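Local atomic coordinates of ftsY (Mycoplasma mycoides, PDB entry 1ZU4), a protein that serves as the receptor for the signal recognition particle, its NG domain pairing a small helical bundle with a G domain of the P-loop class. Residues T69-E72 with N73-A77; K206-L209 with M210-E214; E224-A227 with P228-V231; E248-S251 with K252-D255; H307-S310 with G311-Q314. All blocks are in the same frame, centred on the assembly; numbering follows the deposited sequence.

Interaction 1: residues T69-E72 with N73-A77; sequences TSFE and NIKDA
Ser-70 caps the first turn of helix 71-87, and its OG accepts the backbone N of Asn-73 at 3.2 Å. A chi1 of 57° sets OG between its backbone N and carbonyl carbon, which turns it forward onto the first turn; serine, short and able to accept, suits an N-cap. Ser-70 O takes Ile-74 N at 3.2 Å, starting the regular helical bonding that Phe-71 O to Lys-75 N and Glu-72 O to Asp-76 N carry on. A water joins the two sides of the cap, accepting from Ser-70 N (3.2 Å) and from Asn-73 ND2 (2.7 Å).

Among charged groups, Glu-72 OE2 forms a salt bridge with Lys-75 NZ at 3.0 Å, the ammonium arriving nearly along the C-O axis. The same NZ also donates to Phe-312 O.

Apolar contacts lie between and beside these. Thr-69 CG2 presses tightly on Asn-73 CB, at 3.2 Å, and lies 3.8 Å from Ile-74 CD1, while the Phe-71 ring crosses the lysine stem, its CE2 3.6 Å from Lys-75 CE. Phe-71 and Ile-74 continue onto Phe-36 of helix 34-46 within the helical bundle.

The hydroxyl gives Asn-73 N, which otherwise has a weak bond to Ser-70 O, a straighter acceptor. Lysine, with its greasy stem and charged end, serves ring, carboxylate and carbonyl together, and the negative Glu-72 near the helix start probably suits the helix dipole.

Interaction 2: residues K206-L209 with M210-E214; sequences KTNL and MAELE
The amide of Asn-208 and the carboxylate of Glu-212, one turn apart, lie side by side and point the same way, but their planes are inclined by 61° and do not stack. What meets the amide is the aliphatic part of the glutamate: Asn-208 OD1 is 3.6 Å from Glu-212 CG, whereas Asn-208 ND2 stays 3.9 Å from Glu-212 OE2. The carboxylate looks elsewhere, OE1 taking a weak hydrogen bond from Ala-177 N close to the like charge of Asp-175, and OE2 forming a long, weak ion pair with Lys-215.

A second pair runs alongside on another flank. Lys-206 is extended throughout, and Met-210 SD rests against its stem, 3.7 Å from Lys-206 CE and 3.8 Å from Lys-206 CG. Sulfur is polarisable and the methionine chain unbranched, which suits it to follow a lysine's methylenes.

All this decorates the start of helix 206-221, the connection between parallel strands 194-198 and 230-236 in the alpha/beta fold of the G domain. Its backbone bonds are regular, from Met-210 N to Lys-206 O at 2.8 Å through Leu-213 N to Leu-209 O at 3.0 Å.

The leucines mark the inner side. Leu-209, with CG anti to its backbone N (chi1 -179°), is buried and reaches Val-253 and Phe-250; Leu-213 has CG 3.4 Å from Leu-209 O and continues the apolar strip onto Ala-254.

Interaction 3: residues E224-A227 with P228-V231; sequences EKSA and PHEV
Ala-227 lies over one face of the His-229 ring, its CB 4.2 Å from the ring centroid and 18° off the normal, a CH-pi contact. The histidine torsions make this possible: with chi1 at -55° CG stands beside the backbone N, and the ring folds back over the chain that precedes it. A small methyl suits this buried place, where the ring comes close to the backbone.

The Ala-227 to Pro-228 peptide bond is cis, and the chain kinks sharply there after the type I turn of 224-227; proline is the residue that most readily accepts a cis bond. Ser-226 holds OG between its backbone N and carbonyl carbon (chi1 52°), placing it in the plane of the imidazole at its edge, 3.3 Å from His-229 CE1. Glu-224 bends at its second torsion, and its OE1 comes near the same plane, 4.1 Å from His-229 NE2.

Both polar ends find their main partner in Leu-105, just before strand 106-111: His-229 NE2 donates to Leu-105 O, and Glu-224 OE2 accepts Leu-105 N. The turn leading into strand 230-236 is thus fastened to its neighbour in the sheet. Since NE2 donates to a carbonyl it must carry a proton, and the adjacent carboxylate would probably favour a positive imidazole.

Interaction 4: residues E248-S251 with K252-D255; sequences EEFS and KVAD
Phe-250 O receives Val-253 N at 2.9 Å, the donor standing 46° out of the carbonyl plane, and Glu-249 O receives Lys-252 N in a weak bond of 3.3 Å, both spanning three residues toward the end of helix 241-250. Ser-251 adds a third link: its OG, turned between backbone N and carbonyl carbon (chi1 80°), donates to Glu-248 O at 2.7 Å. A serine can thus use its hydroxyl on a backbone carbonyl one turn back.

Lys-252 bends back over that turn, chi1 and chi2 both near -50°, and brings its CE to 3.9 Å from Glu-248 OE2. The ammonium stays 4.3 Å from the same oxygen, beyond a salt bridge, so the attraction is loose; both residues are at least partly exposed.

The segment joins helix 241-250 to strand 258-262 of the central, mostly parallel sheet, and its other side faces the interior of the G domain, toward helix 206-221. There Phe-250 sends its ring toward the later residues, CE2 lying 4.2 Å from Ala-254 CB and CZ 4.4 Å from Val-253 CG1. Small and branched apolar residues suit positions beside so bulky a ring, which also touches the probable P-loop.

Interaction 5: residues H307-S310 with G311-Q314; sequences HLSS and GFMQ
A chi1 of 62° puts CG of Phe-312 between its backbone N and carbonyl carbon, folding the ring back over Ser-309, and a chi1 of -74° turns CG of Met-313 toward the same residue. Ser-309 O consequently sits over the centre of the phenyl face, 3.5 Å above its plane. It also accepts Phe-312 N at 3.1 Å in a fairly straight bond (156° at the hydrogen), although the donor stands well above the carbonyl plane. Met-313 CG comes within 3.2 Å of this carbonyl oxygen, which is therefore approached by an amide, a ring and a methylene.

The serine side chain completes the fit. Ser-309 OG, bonded to Ile-305 O one turn earlier, lies 3.5 Å from Phe-312 CZ; a small residue that satisfies its own hydroxyl locally suits a buried spot beneath a large ring.

Polar links tidy the end of helix 301-308. Ser-310 OG donates to His-307 O at 2.8 Å. A water spans the next step, donating to Leu-308 O (2.6 Å) and accepting from Gly-311 N (2.9 Å), so it bridges backbone groups where the chain leaves the helix.

The tail lies against the helical bundle. The Phe-312 ring meets Phe-18 edge to face and also rests on Ile-22, both of helix 12-27, which Leu-308 and Ser-310 touch as well. Met-313, bent at its second and third torsions, packs on Lys-75, Asp-76 and Val-79 of helix 71-87.

The five contacts follow one another along the chain without overlap and form two groups. Interactions 1 and 5 have centres 13 Å apart and touch through Lys-75, Asp-76, Phe-312 and Met-313, so the chain's last modelled residues return to helix 71-87 of the bundle. Interactions 2, 3 and 4 belong to the G domain: helix 206-221 packs on the loop of 252-255, their centres 12 Å apart, and strand 230-236 touches that loop through Val-231 and Asp-255. Interactions 1 and 2, on opposite sides of the chain's centre, are 51 Å apart between centres. Interaction 5, following helix 301-308, thus physically ties the end of the G domain to the bundle.

Interaction 1: residues T69-E72 with N73-A77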
loop_
_atom_site.group_PDB
_atom_site.type_symbol
_atom_site.label_atom_id
_atom_site.label_comp_id
_atom_site.label_asym_id
_atom_site.label_seq_id
_atom_site.Cartn_x
_atom_site.Cartn_y
_atom_site.Cartn_z
ATOM N N THR A 69 30.447 -15.366 -13.476
ATOM C CA THR A 69 29.121 -15.075 -14.005
ATOM C C THR A 69 29.212 -13.811 -14.934
ATOM O O THR A 69 29.923 -12.837 -14.636
ATOM C CB THR A 69 28.045 -15.009 -12.841
ATOM O OG1 THR A 69 27.939 -16.311 -12.212
ATOM C CG2 THR A 69 26.673 -14.638 -13.339
ATOM N N SER A 70 28.556 -13.886 -16.091
ATOM C CA SER A 70 28.463 -12.750 -17.005
ATOM C C SER A 70 27.658 -11.692 -16.296
ATOM O O SER A 70 26.819 -12.041 -15.478
ATOM C CB SER A 70 27.701 -13.157 -18.256
ATOM O OG SER A 70 26.413 -13.644 -17.900
ATOM N N PHE A 71 27.860 -10.415 -16.623
ATOM C CA PHE A 71 27.048 -9.369 -15.992
ATOM C C PHE A 71 25.543 -9.497 -16.243
ATOM O O PHE A 71 24.729 -9.027 -15.455
ATOM C CB PHE A 71 27.551 -7.965 -16.325
ATOM C CG PHE A 71 26.989 -6.908 -15.421
ATOM C CD1 PHE A 71 27.374 -6.837 -14.074
ATOM C CD2 PHE A 71 26.058 -6.002 -15.893
ATOM C CE1 PHE A 71 26.858 -5.869 -13.239
ATOM C CE2 PHE A 71 25.534 -5.062 -15.033
ATOM C CZ PHE A 71 25.946 -4.989 -13.728
ATOM N N GLU A 72 25.178 -10.143 -17.332
ATOM C CA GLU A 72 23.772 -10.416 -17.637
ATOM C C GLU A 72 23.154 -11.391 -16.634
ATOM O O GLU A 72 21.990 -11.261 -16.221
ATOM C CB GLU A 72 23.641 -11.003 -19.056
ATOM C CG GLU A 72 23.642 -9.977 -20.182
ATOM C CD GLU A 72 22.391 -9.111 -20.178
ATOM O OE1 GLU A 72 21.302 -9.627 -20.574
ATOM O OE2 GLU A 72 22.505 -7.916 -19.779
ATOM N N ASN A 73 23.926 -12.390 -16.257
ATOM C CA ASN A 73 23.459 -13.361 -15.289
ATOM C C ASN A 73 23.448 -12.810 -13.867
ATOM O O ASN A 73 22.677 -13.288 -13.040
ATOM C CB ASN A 73 24.229 -14.683 -15.425
ATOM C CG ASN A 73 23.699 -15.562 -16.596
ATOM O OD1 ASN A 73 22.509 -15.520 -16.943
ATOM N ND2 ASN A 73 24.582 -16.351 -17.186
ATOM N N ILE A 74 24.265 -11.787 -13.584
ATOM C CA ILE A 74 24.220 -11.142 -12.245
ATOM C C ILE A 74 22.881 -10.391 -12.095
ATOM O O ILE A 74 22.217 -10.455 -11.044
ATOM C CB ILE A 74 25.368 -10.177 -12.008
ATOM C CG1 ILE A 74 26.611 -10.925 -11.526
ATOM C CG2 ILE A 74 25.027 -9.174 -10.883
ATOM C CD1 ILE A 74 27.591 -11.075 -12.538
ATOM N N LYS A 75 22.505 -9.697 -13.171
ATOM C CA LYS A 75 21.241 -8.972 -13.256
ATOM C C LYS A 75 20.063 -9.909 -13.038
ATOM O O LYS A 75 19.125 -9.563 -12.332
ATOM C CB LYS A 75 21.092 -8.319 -14.626
ATOM C CG LYS A 75 21.948 -7.146 -14.925
ATOM C CD LYS A 75 21.991 -6.982 -16.467
ATOM C CE LYS A 75 22.480 -5.590 -16.846
ATOM N NZ LYS A 75 22.245 -5.333 -18.278
ATOM N N ASP A 76 20.108 -11.111 -13.614
ATOM C CA ASP A 76 18.984 -12.052 -13.471
ATOM C C ASP A 76 18.888 -12.476 -12.007
ATOM O O ASP A 76 17.796 -12.625 -11.419
ATOM C CB ASP A 76 19.188 -13.289 -14.363
ATOM C CG ASP A 76 18.997 -12.992 -15.869
ATOM O OD1 ASP A 76 19.523 -13.764 -16.706
ATOM O OD2 ASP A 76 18.331 -11.995 -16.226
ATOM N N ALA A 77 20.081 -12.664 -11.437
ATOM C CA ALA A 77 20.306 -13.013 -10.036
ATOM C C ALA A 77 19.722 -11.969 -9.096
ATOM O O ALA A 77 19.010 -12.302 -8.138
ATOM C CB ALA A 77 21.842 -13.213 -9.783
HETATM O O HOH W 1 27.253 -16.707 -16.751
#

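Interaction 2: residues K206-L209 with M210-E214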
loop_
_atom_site.group_PDB
_atom_site.type_symbol
_atom_site.label_atom_id
_atom_site.label_comp_id
_atom_site.label_asym_id
_atom_site.label_seq_id
_atom_site.Cartn_x
_atom_site.Cartn_y
_atom_site.Cartn_z
ATOM N N LYS A 206 -4.503 9.265 20.252
ATOM C CA LYS A 206 -4.471 7.790 20.388
ATOM C C LYS A 206 -5.625 7.134 21.131
ATOM O O LYS A 206 -6.188 6.162 20.640
ATOM C CB LYS A 206 -3.169 7.312 21.018
ATOM C CG LYS A 206 -2.984 5.778 20.993
ATOM C CD LYS A 206 -1.695 5.409 21.694
ATOM C CE LYS A 206 -1.485 3.926 21.688
ATOM N NZ LYS A 206 -0.110 3.547 22.179
ATOM N N THR A 207 -5.954 7.633 22.321
ATOM C CA THR A 207 -6.929 6.945 23.162
ATOM C C THR A 207 -8.281 7.056 22.523
ATOM O O THR A 207 -9.022 6.072 22.481
ATOM C CB THR A 207 -6.979 7.519 24.647
ATOM O OG1 THR A 207 -7.226 8.943 24.616
ATOM C CG2 THR A 207 -5.673 7.260 25.391
ATOM N N ASN A 208 -8.625 8.248 22.011
ATOM C CA ASN A 208 -9.928 8.380 21.378
ATOM C C ASN A 208 -9.984 7.649 20.061
ATOM O O ASN A 208 -11.050 7.175 19.647
ATOM C CB ASN A 208 -10.330 9.822 21.121
ATOM C CG ASN A 208 -11.737 9.920 20.548
ATOM O OD1 ASN A 208 -11.948 10.440 19.440
ATOM N ND2 ASN A 208 -12.705 9.369 21.282
ATOM N N LEU A 209 -8.860 7.643 19.360
ATOM C CA LEU A 209 -8.800 6.993 18.068
ATOM C C LEU A 209 -9.031 5.505 18.303
ATOM O O LEU A 209 -9.896 4.924 17.689
ATOM C CB LEU A 209 -7.453 7.240 17.405
ATOM C CG LEU A 209 -7.296 6.621 16.015
ATOM C CD1 LEU A 209 -8.377 7.206 15.123
ATOM C CD2 LEU A 209 -5.905 6.887 15.438
ATOM N N MET A 210 -8.274 4.901 19.201
ATOM C CA MET A 210 -8.547 3.486 19.571
ATOM C C MET A 210 -9.986 3.202 20.044
ATOM O O MET A 210 -10.594 2.189 19.609
ATOM C CB MET A 210 -7.549 3.000 20.589
ATOM C CG MET A 210 -6.191 3.035 20.000
ATOM S SD MET A 210 -4.875 2.508 21.092
ATOM C CE MET A 210 -4.970 0.726 20.995
ATOM N N ALA A 211 -10.524 4.087 20.903
ATOM C CA ALA A 211 -11.902 3.950 21.399
ATOM C C ALA A 211 -12.915 3.969 20.277
ATOM O O ALA A 211 -13.873 3.201 20.295
ATOM C CB ALA A 211 -12.263 5.049 22.470
ATOM N N GLU A 212 -12.719 4.881 19.327
ATOM C CA GLU A 212 -13.619 5.030 18.208
ATOM C C GLU A 212 -13.537 3.773 17.344
ATOM O O GLU A 212 -14.583 3.245 16.906
ATOM C CB GLU A 212 -13.266 6.303 17.399
ATOM C CG GLU A 212 -13.793 7.631 18.019
ATOM C CD GLU A 212 -15.330 7.634 18.212
ATOM O OE1 GLU A 212 -16.060 7.031 17.408
ATOM O OE2 GLU A 212 -15.829 8.237 19.172
ATOM N N LEU A 213 -12.313 3.293 17.100
ATOM C CA LEU A 213 -12.152 2.070 16.291
ATOM C C LEU A 213 -12.846 0.908 16.969
ATOM O O LEU A 213 -13.415 0.053 16.309
ATOM C CB LEU A 213 -10.673 1.731 16.096
ATOM C CG LEU A 213 -9.837 2.669 15.180
ATOM C CD1 LEU A 213 -8.412 2.222 15.114
ATOM C CD2 LEU A 213 -10.437 2.682 13.775
ATOM N N GLU A 214 -12.803 0.859 18.303
ATOM C CA GLU A 214 -13.433 -0.243 18.989
ATOM C C GLU A 214 -14.976 -0.074 18.949
ATOM O O GLU A 214 -15.710 -1.045 18.691
ATOM C CB GLU A 214 -12.821 -0.440 20.399
ATOM C CG GLU A 214 -13.513 -1.482 21.247
ATOM C CD GLU A 214 -13.290 -2.913 20.785
ATOM O OE1 GLU A 214 -12.331 -3.147 20.020
ATOM O OE2 GLU A 214 -14.092 -3.812 21.178
#

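Interaction 3: residues E224-A227 with P228-V231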
loop_
_atom_site.group_PDB
_atom_site.type_symbol
_atom_site.label_atom_id
_atom_site.label_comp_id
_atom_site.label_asym_id
_atom_site.label_seq_id
_atom_site.Cartn_x
_atom_site.Cartn_y
_atom_site.Cartn_z
ATOM N N GLU A 224 -21.282 -8.934 11.003
ATOM C CA GLU A 224 -20.246 -9.671 10.278
ATOM C C GLU A 224 -19.180 -9.936 11.328
ATOM O O GLU A 224 -18.384 -9.072 11.653
ATOM C CB GLU A 224 -19.645 -8.827 9.125
ATOM C CG GLU A 224 -20.519 -8.623 7.854
ATOM C CD GLU A 224 -20.736 -9.904 7.049
ATOM O OE1 GLU A 224 -20.032 -10.908 7.296
ATOM O OE2 GLU A 224 -21.629 -9.895 6.178
ATOM N N LYS A 225 -19.185 -11.141 11.869
ATOM C CA LYS A 225 -18.373 -11.492 13.032
ATOM C C LYS A 225 -16.875 -11.325 12.790
ATOM O O LYS A 225 -16.158 -10.891 13.650
ATOM C CB LYS A 225 -18.690 -12.936 13.432
ATOM C CG LYS A 225 -20.070 -13.126 14.067
ATOM C CD LYS A 225 -20.602 -14.603 13.922
ATOM C CE LYS A 225 -22.085 -14.705 14.382
ATOM N NZ LYS A 225 -22.647 -16.114 14.338
ATOM N N SER A 226 -16.413 -11.657 11.591
ATOM C CA SER A 226 -14.996 -11.555 11.224
ATOM C C SER A 226 -14.599 -10.140 10.695
ATOM O O SER A 226 -13.433 -9.893 10.330
ATOM C CB SER A 226 -14.665 -12.654 10.189
ATOM O OG SER A 226 -15.591 -12.625 9.087
ATOM N N ALA A 227 -15.549 -9.204 10.681
ATOM C CA ALA A 227 -15.220 -7.805 10.287
ATOM C C ALA A 227 -14.438 -7.065 11.405
ATOM O O ALA A 227 -14.475 -7.478 12.573
ATOM C CB ALA A 227 -16.477 -7.059 9.912
ATOM N N PRO A 228 -13.620 -6.041 11.047
ATOM C CA PRO A 228 -13.266 -5.591 9.685
ATOM C C PRO A 228 -12.451 -6.693 9.017
ATOM O O PRO A 228 -11.544 -7.300 9.634
ATOM C CB PRO A 228 -12.413 -4.318 9.909
ATOM C CG PRO A 228 -11.895 -4.456 11.349
ATOM C CD PRO A 228 -12.906 -5.284 12.109
ATOM N N HIS A 229 -12.807 -6.985 7.788
ATOM C CA HIS A 229 -12.090 -7.978 6.978
ATOM C C HIS A 229 -10.696 -7.525 6.534
ATOM O O HIS A 229 -9.781 -8.356 6.390
ATOM C CB HIS A 229 -12.963 -8.332 5.772
ATOM C CG HIS A 229 -14.348 -8.789 6.147
ATOM N ND1 HIS A 229 -14.584 -9.899 6.925
ATOM C CD2 HIS A 229 -15.566 -8.263 5.882
ATOM C CE1 HIS A 229 -15.886 -10.048 7.107
ATOM N NE2 HIS A 229 -16.502 -9.095 6.455
ATOM N N GLU A 230 -10.539 -6.211 6.371
ATOM C CA GLU A 230 -9.234 -5.580 6.218
ATOM C C GLU A 230 -9.226 -4.249 6.961
ATOM O O GLU A 230 -10.252 -3.569 7.054
ATOM C CB GLU A 230 -8.932 -5.319 4.710
ATOM C CG GLU A 230 -8.880 -6.637 3.826
ATOM C CD GLU A 230 -7.628 -7.447 4.035
ATOM O OE1 GLU A 230 -6.626 -6.948 4.619
ATOM O OE2 GLU A 230 -7.636 -8.616 3.573
ATOM N N VAL A 231 -8.039 -3.876 7.431
ATOM C CA VAL A 231 -7.751 -2.584 8.033
ATOM C C VAL A 231 -6.513 -2.110 7.273
ATOM O O VAL A 231 -5.402 -2.632 7.459
ATOM C CB VAL A 231 -7.480 -2.722 9.602
ATOM C CG1 VAL A 231 -7.169 -1.364 10.239
ATOM C CG2 VAL A 231 -8.677 -3.345 10.314
#

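Interaction 4: residues E248-S251 with K252-D255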
loop_
_atom_site.group_PDB
_atom_site.type_symbol
_atom_site.label_atom_id
_atom_site.label_comp_id
_atom_site.label_asym_id
_atom_site.label_seq_id
_atom_site.Cartn_x
_atom_site.Cartn_y
_atom_site.Cartn_z
ATOM N N GLU A 248 5.035 2.476 10.695
ATOM C CA GLU A 248 5.256 1.586 11.841
ATOM C C GLU A 248 4.660 2.133 13.159
ATOM O O GLU A 248 4.115 1.388 13.968
ATOM C CB GLU A 248 6.748 1.237 12.014
ATOM C CG GLU A 248 7.035 0.288 13.240
ATOM C CD GLU A 248 6.465 -1.149 13.100
ATOM O OE1 GLU A 248 5.686 -1.437 12.179
ATOM O OE2 GLU A 248 6.782 -2.005 13.985
ATOM N N GLU A 249 4.783 3.437 13.388
ATOM C CA GLU A 249 4.296 3.978 14.649
ATOM C C GLU A 249 2.783 3.855 14.658
ATOM O O GLU A 249 2.179 3.618 15.691
ATOM C CB GLU A 249 4.755 5.427 14.853
ATOM C CG GLU A 249 6.317 5.616 14.856
ATOM C CD GLU A 249 6.742 7.088 14.992
ATOM O OE1 GLU A 249 6.081 7.852 15.744
ATOM O OE2 GLU A 249 7.754 7.467 14.376
ATOM N N PHE A 250 2.154 4.013 13.495
ATOM C CA PHE A 250 0.698 3.962 13.448
ATOM C C PHE A 250 0.219 2.530 13.662
ATOM O O PHE A 250 -0.848 2.311 14.186
ATOM C CB PHE A 250 0.155 4.492 12.114
ATOM C CG PHE A 250 -1.284 4.897 12.194
ATOM C CD1 PHE A 250 -1.631 6.212 12.516
ATOM C CD2 PHE A 250 -2.285 3.958 12.026
ATOM C CE1 PHE A 250 -2.958 6.585 12.648
ATOM C CE2 PHE A 250 -3.619 4.324 12.172
ATOM C CZ PHE A 250 -3.962 5.632 12.464
ATOM N N SER A 251 1.009 1.555 13.211
ATOM C CA SER A 251 0.652 0.159 13.401
ATOM C C SER A 251 0.416 -0.241 14.865
ATOM O O SER A 251 -0.025 -1.357 15.097
ATOM C CB SER A 251 1.652 -0.792 12.707
ATOM O OG SER A 251 2.823 -0.984 13.464
ATOM N N LYS A 252 0.672 0.651 15.839
ATOM C CA LYS A 252 0.433 0.330 17.279
ATOM C C LYS A 252 -0.958 0.792 17.763
ATOM O O LYS A 252 -1.419 0.472 18.870
ATOM C CB LYS A 252 1.500 0.965 18.192
ATOM C CG LYS A 252 2.952 0.795 17.783
ATOM C CD LYS A 252 3.275 -0.645 17.443
ATOM C CE LYS A 252 4.754 -0.835 17.163
ATOM N NZ LYS A 252 5.361 -1.926 17.996
ATOM N N VAL A 253 -1.617 1.557 16.917
ATOM C CA VAL A 253 -2.855 2.222 17.256
ATOM C C VAL A 253 -3.995 1.376 16.674
ATOM O O VAL A 253 -5.117 1.400 17.163
ATOM C CB VAL A 253 -2.839 3.671 16.647
ATOM C CG1 VAL A 253 -4.181 4.301 16.683
ATOM C CG2 VAL A 253 -1.794 4.556 17.348
ATOM N N ALA A 254 -3.679 0.629 15.610
ATOM C CA ALA A 254 -4.689 -0.098 14.863
ATOM C C ALA A 254 -4.086 -1.414 14.487
ATOM O O ALA A 254 -2.863 -1.524 14.294
ATOM C CB ALA A 254 -5.112 0.704 13.617
ATOM N N ASP A 255 -4.934 -2.424 14.423
ATOM C CA ASP A 255 -4.498 -3.740 14.014
ATOM C C ASP A 255 -4.613 -3.837 12.490
ATOM O O ASP A 255 -5.642 -4.234 11.943
ATOM C CB ASP A 255 -5.267 -4.840 14.757
ATOM C CG ASP A 255 -4.939 -4.864 16.280
ATOM O OD1 ASP A 255 -3.760 -4.991 16.673
ATOM O OD2 ASP A 255 -5.886 -4.779 17.093
#

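Interaction 5: residues H307-S310 with G311-Q314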
loop_
_atom_site.group_PDB
_atom_site.type_symbol
_atom_site.label_atom_id
_atom_site.label_comp_id
_atom_site.label_asym_id
_atom_site.label_seq_id
_atom_site.Cartn_x
_atom_site.Cartn_y
_atom_site.Cartn_z
ATOM N N HIS A 307 9.237 -4.434 -13.103
ATOM C CA HIS A 307 9.153 -3.064 -13.627
ATOM C C HIS A 307 10.211 -2.117 -13.003
ATOM O O HIS A 307 10.739 -1.201 -13.673
ATOM C CB HIS A 307 7.707 -2.546 -13.516
ATOM C CG HIS A 307 6.758 -3.278 -14.422
ATOM N ND1 HIS A 307 6.705 -3.044 -15.778
ATOM C CD2 HIS A 307 5.866 -4.270 -14.177
ATOM C CE1 HIS A 307 5.801 -3.842 -16.326
ATOM N NE2 HIS A 307 5.273 -4.593 -15.376
ATOM N N LEU A 308 10.560 -2.360 -11.750
ATOM C CA LEU A 308 11.685 -1.631 -11.098
ATOM C C LEU A 308 12.971 -1.922 -11.831
ATOM O O LEU A 308 13.824 -1.040 -11.975
ATOM C CB LEU A 308 11.894 -2.090 -9.643
ATOM C CG LEU A 308 13.086 -1.493 -8.855
ATOM C CD1 LEU A 308 13.099 0.068 -8.925
ATOM C CD2 LEU A 308 13.014 -1.984 -7.425
ATOM N N SER A 309 13.068 -3.153 -12.321
ATOM C CA SER A 309 14.261 -3.665 -12.981
ATOM C C SER A 309 14.317 -3.442 -14.495
ATOM O O SER A 309 15.310 -3.801 -15.110
ATOM C CB SER A 309 14.364 -5.164 -12.694
ATOM O OG SER A 309 14.534 -5.339 -11.298
ATOM N N SER A 310 13.269 -2.831 -15.061
ATOM C CA SER A 310 13.047 -2.802 -16.500
ATOM C C SER A 310 14.142 -2.086 -17.259
ATOM O O SER A 310 14.473 -2.490 -18.391
ATOM C CB SER A 310 11.691 -2.191 -16.858
ATOM O OG SER A 310 11.572 -0.885 -16.334
ATOM N N GLY A 311 14.729 -1.081 -16.611
ATOM C CA GLY A 311 15.778 -0.271 -17.214
ATOM C C GLY A 311 17.087 -1.008 -17.438
ATOM O O GLY A 311 17.890 -0.594 -18.273
ATOM N N PHE A 312 17.335 -2.094 -16.714
ATOM C CA PHE A 312 18.598 -2.813 -16.926
ATOM C C PHE A 312 18.435 -4.236 -17.455
ATOM O O PHE A 312 19.422 -4.966 -17.630
ATOM C CB PHE A 312 19.487 -2.769 -15.670
ATOM C CG PHE A 312 18.891 -3.436 -14.442
ATOM C CD1 PHE A 312 18.946 -4.801 -14.277
ATOM C CD2 PHE A 312 18.350 -2.671 -13.418
ATOM C CE1 PHE A 312 18.458 -5.403 -13.116
ATOM C CE2 PHE A 312 17.853 -3.264 -12.266
ATOM C CZ PHE A 312 17.909 -4.620 -12.123
ATOM N N MET A 313 17.192 -4.607 -17.735
ATOM C CA MET A 313 16.865 -5.975 -18.098
ATOM C C MET A 313 16.588 -6.130 -19.586
ATOM O O MET A 313 15.824 -7.017 -19.985
ATOM C CB MET A 313 15.662 -6.486 -17.273
ATOM C CG MET A 313 16.013 -6.816 -15.806
ATOM S SD MET A 313 17.492 -7.876 -15.615
ATOM C CE MET A 313 16.849 -9.369 -16.366
ATOM N N GLN A 314 17.192 -5.266 -20.402
ATOM C CA GLN A 314 17.125 -5.418 -21.858
ATOM C C GLN A 314 18.407 -4.878 -22.449
ATOM O O GLN A 314 19.238 -5.648 -22.955
ATOM C CB GLN A 314 15.913 -4.688 -22.477
ATOM C CG GLN A 314 14.541 -5.321 -22.198
ATOM C CD GLN A 314 14.258 -6.589 -23.006
ATOM O OE1 GLN A 314 15.096 -7.507 -23.105
ATOM N NE2 GLN A 314 13.052 -6.646 -23.565
HETATM O O HOH W 2 15.475 -0.493 -13.891
#